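Local coordinates for protein undecaprenyl pyrophosphate synthase (Campylobacter jejuni, PDB 3UGS) that probably condenses isopentenyl diphosphate with allylic pyrophosphates to make undecaprenyl diphosphate, using magnesium and working as a homodimer, at residues A[140-145]-A[162-167]. Numbering follows the deposited sequence.
Sequences IIRAAK and NLDLPL
Asn-162 lays its backbone against Ala-143 on helix 136-149: Asn-162 O lies 3.6 Å from Ala-143 CB, and Asn-162 CB 3.7 Å from Ala-143 O. Its side-chain amide leads away, ND2 donating to Asn-158 O. Leu-163 CA and Ala-143 CA are the nearest CA pair, 4.9 Å apart, a spacing that the small alanine allows. Leu-163 touches with CD2, 3.9 Å from Ala-143 CB and 4.3 Å from Ile-140 CG1; Trp-187 packs on both Leu-163 and Ile-140, and Ile-140 meets Ile-140 of the second subunit. Asp-164 then forms a two-pronged salt bridge: Arg-142 NH1 donates to Asp-164 OD2 at 2.6 Å and Arg-142 NH2 to Asp-164 OD1 at 2.9 Å, both nearly straight. The carboxylate is turned 39° from the guanidinium: OD1 is met on its syn side, OD2 from above the carboxylate plane. A bend at chi3 (-77°) places Arg-142 NE, which forms a salt bridge with Asp-138. Since Arg-146 also binds OD1 and Gly-100 N binds OD2, the carboxylate is probably kept ionised, so charge, beside an apolar patch reaching the dimer interface, ties helix 136-149 to the loop leading from helix 156-161 into strand 171-175 of the six-stranded parallel sheet of this cis-prenyltransferase fold.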
ATOM      1  N   ILE A 140      -5.384   5.070   9.995  1.00 20.14           N
ATOM      2  CA  ILE A 140      -6.046   3.771  10.266  1.00 19.50           C
ATOM      3  C   ILE A 140      -6.389   3.580  11.758  1.00 20.16           C
ATOM      4  O   ILE A 140      -7.475   3.127  12.130  1.00 19.05           O
ATOM      5  CB  ILE A 140      -5.239   2.577   9.756  1.00 18.36           C
ATOM      6  CG1 ILE A 140      -5.209   2.586   8.213  1.00 17.63           C
ATOM      7  CG2 ILE A 140      -5.833   1.262  10.265  1.00 15.35           C
ATOM      8  CD1 ILE A 140      -4.373   1.473   7.617  1.00 16.46           C
ATOM      9  N   ILE A 141      -5.450   3.949  12.605  1.00 21.61           N
ATOM     10  CA  ILE A 141      -5.642   3.869  14.092  1.00 21.22           C
ATOM     11  C   ILE A 141      -6.740   4.811  14.545  1.00 21.06           C
ATOM     12  O   ILE A 141      -7.602   4.471  15.322  1.00 23.68           O
ATOM     13  CB  ILE A 141      -4.354   4.151  14.901  1.00 21.67           C
ATOM     14  CG1 ILE A 141      -3.746   2.827  15.387  1.00 23.01           C
ATOM     15  CG2 ILE A 141      -4.699   4.832  16.231  1.00 22.23           C
ATOM     16  CD1 ILE A 141      -3.175   1.893  14.371  1.00 23.14           C
ATOM     17  N   ARG A 142      -6.700   6.005  14.008  1.00 21.34           N
ATOM     18  CA  ARG A 142      -7.684   7.036  14.316  1.00 21.94           C
ATOM     19  C   ARG A 142      -9.080   6.616  13.853  1.00 21.78           C
ATOM     20  O   ARG A 142     -10.092   6.905  14.478  1.00 24.11           O
ATOM     21  CB  ARG A 142      -7.289   8.418  13.737  1.00 23.41           C
ATOM     22  CG  ARG A 142      -5.997   8.958  14.388  1.00 26.00           C
ATOM     23  CD  ARG A 142      -5.699  10.442  14.212  1.00 26.24           C
ATOM     24  NE  ARG A 142      -5.189  10.657  12.851  1.00 26.08           N
ATOM     25  CZ  ARG A 142      -5.921  11.064  11.829  1.00 25.37           C
ATOM     26  NH1 ARG A 142      -5.379  11.142  10.612  1.00 27.35           N
ATOM     27  NH2 ARG A 142      -7.189  11.390  12.022  1.00 25.15           N
ATOM     28  N   ALA A 143      -9.126   5.926  12.738  1.00 21.54           N
ATOM     29  CA  ALA A 143     -10.418   5.476  12.207  1.00 21.53           C
ATOM     30  C   ALA A 143     -11.019   4.401  13.101  1.00 22.90           C
ATOM     31  O   ALA A 143     -12.234   4.379  13.355  1.00 24.03           O
ATOM     32  CB  ALA A 143     -10.280   4.965  10.818  1.00 20.76           C
ATOM     33  N   ALA A 144     -10.145   3.522  13.589  1.00 21.58           N
ATOM     34  CA  ALA A 144     -10.551   2.409  14.483  1.00 22.99           C
ATOM     35  C   ALA A 144     -11.110   2.936  15.839  1.00 24.55           C
ATOM     36  O   ALA A 144     -12.007   2.369  16.426  1.00 25.54           O
ATOM     37  CB  ALA A 144      -9.396   1.454  14.749  1.00 20.46           C
ATOM     38  N   LYS A 145     -10.525   4.006  16.325  1.00 24.56           N
ATOM     39  CA  LYS A 145     -10.978   4.602  17.582  1.00 26.81           C
ATOM     40  C   LYS A 145     -12.342   5.277  17.409  1.00 27.95           C
ATOM     41  O   LYS A 145     -13.176   5.228  18.292  1.00 29.99           O
ATOM     42  CB  LYS A 145      -9.963   5.596  18.116  1.00 26.68           C
ATOM     43  CG  LYS A 145      -8.655   4.929  18.481  1.00 27.83           C
ATOM     44  CD  LYS A 145      -7.577   5.976  18.664  1.00 29.90           C
ATOM     45  CE  LYS A 145      -6.740   5.703  19.903  1.00 32.35           C
ATOM     46  NZ  LYS A 145      -6.031   6.967  20.261  1.00 34.42           N
ATOM     47  N   ASN A 162     -14.859   5.646   8.417  1.00 20.73           N
ATOM     48  CA  ASN A 162     -14.331   6.524   9.472  1.00 21.53           C
ATOM     49  C   ASN A 162     -12.915   7.031   9.252  1.00 21.29           C
ATOM     50  O   ASN A 162     -12.355   7.766  10.088  1.00 20.86           O
ATOM     51  CB  ASN A 162     -14.475   5.896  10.863  1.00 22.39           C
ATOM     52  CG  ASN A 162     -15.909   5.959  11.369  1.00 22.23           C
ATOM     53  OD1 ASN A 162     -16.344   7.018  11.857  1.00 24.88           O
ATOM     54  ND2 ASN A 162     -16.659   4.854  11.226  1.00 18.27           N
ATOM     55  N   LEU A 163     -12.352   6.645   8.118  1.00 20.27           N
ATOM     56  CA  LEU A 163     -11.058   7.196   7.696  1.00 19.27           C
ATOM     57  C   LEU A 163     -11.212   8.699   7.498  1.00 19.59           C
ATOM     58  O   LEU A 163     -12.291   9.200   7.312  1.00 18.08           O
ATOM     59  CB  LEU A 163     -10.514   6.534   6.442  1.00 18.66           C
ATOM     60  CG  LEU A 163     -10.014   5.097   6.550  1.00 17.43           C
ATOM     61  CD1 LEU A 163      -9.960   4.495   5.154  1.00 16.88           C
ATOM     62  CD2 LEU A 163      -8.662   5.038   7.250  1.00 17.16           C
ATOM     63  N   ASP A 164     -10.101   9.424   7.620  1.00 21.42           N
ATOM     64  CA  ASP A 164     -10.077  10.872   7.281  1.00 21.28           C
ATOM     65  C   ASP A 164     -10.583  11.043   5.844  1.00 21.47           C
ATOM     66  O   ASP A 164     -11.197  12.034   5.504  1.00 22.40           O
ATOM     67  CB  ASP A 164      -8.672  11.451   7.327  1.00 21.37           C
ATOM     68  CG  ASP A 164      -8.206  11.765   8.725  1.00 23.74           C
ATOM     69  OD1 ASP A 164      -8.989  11.623   9.709  1.00 23.97           O
ATOM     70  OD2 ASP A 164      -7.026  12.197   8.838  1.00 24.22           O
ATOM     71  N   LEU A 165     -10.253  10.055   5.016  1.00 20.69           N
ATOM     72  CA  LEU A 165     -10.604  10.029   3.585  1.00 20.27           C
ATOM     73  C   LEU A 165     -11.084   8.656   3.134  1.00 20.48           C
ATOM     74  O   LEU A 165     -10.317   7.842   2.643  1.00 20.11           O
ATOM     75  CB  LEU A 165      -9.430  10.496   2.718  1.00 20.23           C
ATOM     76  CG  LEU A 165      -9.692  10.653   1.218  1.00 19.85           C
ATOM     77  CD1 LEU A 165     -10.777  11.662   0.900  1.00 18.62           C
ATOM     78  CD2 LEU A 165      -8.381  11.035   0.570  1.00 18.40           C
ATOM     79  N   PRO A 166     -12.394   8.417   3.256  1.00 21.84           N
ATOM     80  CA  PRO A 166     -12.990   7.108   2.964  1.00 21.77           C
ATOM     81  C   PRO A 166     -12.848   6.572   1.545  1.00 22.25           C
ATOM     82  O   PRO A 166     -12.958   5.351   1.313  1.00 24.63           O
ATOM     83  CB  PRO A 166     -14.479   7.336   3.291  1.00 21.00           C
ATOM     84  CG  PRO A 166     -14.498   8.474   4.263  1.00 20.09           C
ATOM     85  CD  PRO A 166     -13.414   9.374   3.740  1.00 20.22           C
ATOM     86  N   LEU A 167     -12.571   7.470   0.631  1.00 21.84           N
ATOM     87  CA  LEU A 167     -12.599   7.158  -0.821  1.00 22.02           C
ATOM     88  C   LEU A 167     -11.403   6.337  -1.317  1.00 21.96           C
ATOM     89  O   LEU A 167     -10.235   6.720  -1.176  1.00 22.20           O
ATOM     90  CB  LEU A 167     -12.706   8.438  -1.657  1.00 22.28           C
ATOM     91  CG  LEU A 167     -13.055   8.209  -3.139  1.00 24.24           C
ATOM     92  CD1 LEU A 167     -14.421   7.581  -3.366  1.00 22.82           C
ATOM     93  CD2 LEU A 167     -12.979   9.524  -3.870  1.00 24.88           C
TER